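Local coordinates for cleavage and polyadenylation specificity factor 100 KD subunit (Methanosarcina mazei, PDB 2XR1), which probably terminates transcription in archaea by cutting the nascent RNA with a two-zinc metallo-beta-lactamase/beta-CASP nuclease, at residues B[256-261]-B[302-307]. Sequence-based numbering, arbitrary orientation.
Sequences LLFKYG and AKTLKH
F258 reaches from the last turn of helix 254-259 onto the C-terminal end of helix 299-306, two helices of the metallo-beta-lactamase fold that precede neighbouring parallel strands, 266-268 and 308-310, of one sheet, away from the zinc site. Its ring is the buried, closely packed part of the contact. T304 lies beneath one face, with CA 4.2 Å from the ring centroid in a CH-pi contact, while T304 OG1 sits 3.3 Å from F258 CD2 and gives its hydrogen bond to M300 O, one turn back in its own helix. At the far end of the ring, H307 meets F258 obliquely, the planes at 50° and F258 CE1 over the imidazole face, 3.6 Å from H307 CG. The H307 backbone is hydrogen-bonded to V266 of strand 266-268, tying this end of helix 299-306 to the sheet. The looser, partly exposed side belongs to K303. With CG anti to the backbone N (chi1 -165°), its chain runs out past the ring and bends at the end; K303 NZ stays 4.1 Å from F258 CD1 and makes a long, weak ion pair with E263. A Schellman motif at G261 closes the F258 helix. What fixes the imidazole is a bond within its own segment, H307 ND1 to K303 O at 2.7 Å.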
loop_
_atom_site.group_PDB
_atom_site.type_symbol
_atom_site.label_atom_id
_atom_site.label_comp_id
_atom_site.label_asym_id
_atom_site.label_seq_id
_atom_site.Cartn_x
_atom_site.Cartn_y
_atom_site.Cartn_z
ATOM N N LEU B 256 5.871 -19.232 -7.477
ATOM C CA LEU B 256 6.936 -18.459 -6.834
ATOM C C LEU B 256 6.490 -18.043 -5.431
ATOM O O LEU B 256 7.292 -17.964 -4.510
ATOM C CB LEU B 256 7.245 -17.210 -7.666
ATOM C CG LEU B 256 8.469 -16.362 -7.330
ATOM C CD1 LEU B 256 9.727 -17.175 -7.326
ATOM C CD2 LEU B 256 8.580 -15.276 -8.314
ATOM N N LEU B 257 5.185 -17.769 -5.277
ATOM C CA LEU B 257 4.614 -17.494 -3.949
ATOM C C LEU B 257 4.935 -18.626 -2.993
ATOM O O LEU B 257 5.358 -18.388 -1.862
ATOM C CB LEU B 257 3.102 -17.299 -4.004
ATOM C CG LEU B 257 2.656 -16.084 -4.824
ATOM C CD1 LEU B 257 1.148 -15.961 -4.963
ATOM C CD2 LEU B 257 3.226 -14.808 -4.230
ATOM N N PHE B 258 4.769 -19.856 -3.448
ATOM C CA PHE B 258 5.086 -21.000 -2.593
ATOM C C PHE B 258 6.602 -21.120 -2.318
ATOM O O PHE B 258 7.030 -21.432 -1.202
ATOM C CB PHE B 258 4.485 -22.269 -3.189
ATOM C CG PHE B 258 3.007 -22.339 -3.031
ATOM C CD1 PHE B 258 2.449 -22.766 -1.854
ATOM C CD2 PHE B 258 2.188 -21.947 -4.030
ATOM C CE1 PHE B 258 1.118 -22.821 -1.705
ATOM C CE2 PHE B 258 0.825 -21.991 -3.871
ATOM C CZ PHE B 258 0.298 -22.417 -2.714
ATOM N N LYS B 259 7.405 -20.845 -3.331
ATOM C CA LYS B 259 8.835 -20.883 -3.154
ATOM C C LYS B 259 9.251 -19.948 -2.025
ATOM O O LYS B 259 10.178 -20.234 -1.281
ATOM C CB LYS B 259 9.541 -20.473 -4.436
ATOM C CG LYS B 259 11.055 -20.572 -4.358
ATOM C CD LYS B 259 11.698 -20.264 -5.726
ATOM C CE LYS B 259 13.221 -20.168 -5.665
ATOM N NZ LYS B 259 13.774 -20.622 -6.982
ATOM N N TYR B 260 8.556 -18.833 -1.919
ATOM C CA TYR B 260 8.840 -17.814 -0.933
ATOM C C TYR B 260 8.054 -17.969 0.365
ATOM O O TYR B 260 7.992 -17.018 1.150
ATOM C CB TYR B 260 8.511 -16.429 -1.529
ATOM C CG TYR B 260 9.426 -15.954 -2.637
ATOM C CD1 TYR B 260 10.757 -16.391 -2.738
ATOM C CD2 TYR B 260 8.972 -15.037 -3.565
ATOM C CE1 TYR B 260 11.578 -15.945 -3.754
ATOM C CE2 TYR B 260 9.775 -14.584 -4.578
ATOM C CZ TYR B 260 11.063 -15.039 -4.683
ATOM O OH TYR B 260 11.849 -14.558 -5.702
ATOM N N GLY B 261 7.423 -19.122 0.583
ATOM C CA GLY B 261 6.836 -19.456 1.897
ATOM C C GLY B 261 5.334 -19.261 2.110
ATOM O O GLY B 261 4.871 -19.285 3.240
ATOM N N ALA B 302 4.015 -28.892 -7.947
ATOM C CA ALA B 302 3.386 -29.893 -7.084
ATOM C C ALA B 302 2.788 -29.279 -5.810
ATOM O O ALA B 302 1.633 -29.567 -5.417
ATOM C CB ALA B 302 4.370 -30.988 -6.730
ATOM N N LYS B 303 3.568 -28.415 -5.178
ATOM C CA LYS B 303 3.128 -27.770 -3.964
ATOM C C LYS B 303 1.916 -26.878 -4.213
ATOM O O LYS B 303 1.019 -26.816 -3.375
ATOM C CB LYS B 303 4.262 -26.948 -3.366
ATOM C CG LYS B 303 4.011 -26.541 -1.915
ATOM C CD LYS B 303 5.286 -26.068 -1.231
ATOM C CE LYS B 303 5.169 -26.085 0.296
ATOM N NZ LYS B 303 3.877 -25.504 0.795
ATOM N N THR B 304 1.883 -26.186 -5.354
ATOM C CA THR B 304 0.755 -25.350 -5.680
ATOM C C THR B 304 -0.500 -26.190 -5.905
ATOM O O THR B 304 -1.615 -25.747 -5.553
ATOM C CB THR B 304 0.991 -24.567 -6.978
ATOM O OG1 THR B 304 2.118 -23.714 -6.806
ATOM C CG2 THR B 304 -0.209 -23.745 -7.374
ATOM N N LEU B 305 -0.338 -27.358 -6.537
ATOM C CA LEU B 305 -1.486 -28.201 -6.831
ATOM C C LEU B 305 -2.059 -28.794 -5.537
ATOM O O LEU B 305 -3.260 -28.921 -5.400
ATOM C CB LEU B 305 -1.095 -29.301 -7.820
ATOM C CG LEU B 305 -2.107 -30.363 -8.232
ATOM C CD1 LEU B 305 -3.311 -29.742 -8.900
ATOM C CD2 LEU B 305 -1.420 -31.375 -9.163
ATOM N N LYS B 306 -1.197 -29.157 -4.588
ATOM C CA LYS B 306 -1.640 -29.677 -3.285
ATOM C C LYS B 306 -2.425 -28.630 -2.532
ATOM O O LYS B 306 -3.196 -28.945 -1.632
ATOM C CB LYS B 306 -0.450 -30.068 -2.408
ATOM C CG LYS B 306 0.102 -31.391 -2.733
ATOM C CD LYS B 306 1.151 -31.857 -1.720
ATOM C CE LYS B 306 2.557 -31.343 -2.054
ATOM N NZ LYS B 306 3.597 -32.263 -1.604
ATOM N N HIS B 307 -2.213 -27.368 -2.882
ATOM C CA HIS B 307 -2.947 -26.288 -2.244
ATOM C C HIS B 307 -4.040 -25.744 -3.110
ATOM O O HIS B 307 -4.656 -24.752 -2.743
ATOM C CB HIS B 307 -1.971 -25.156 -1.866
ATOM C CG HIS B 307 -1.035 -25.518 -0.763
ATOM N ND1 HIS B 307 0.017 -26.385 -0.943
ATOM C CD2 HIS B 307 -1.001 -25.144 0.537
ATOM C CE1 HIS B 307 0.658 -26.544 0.208
ATOM N NE2 HIS B 307 0.069 -25.789 1.122
#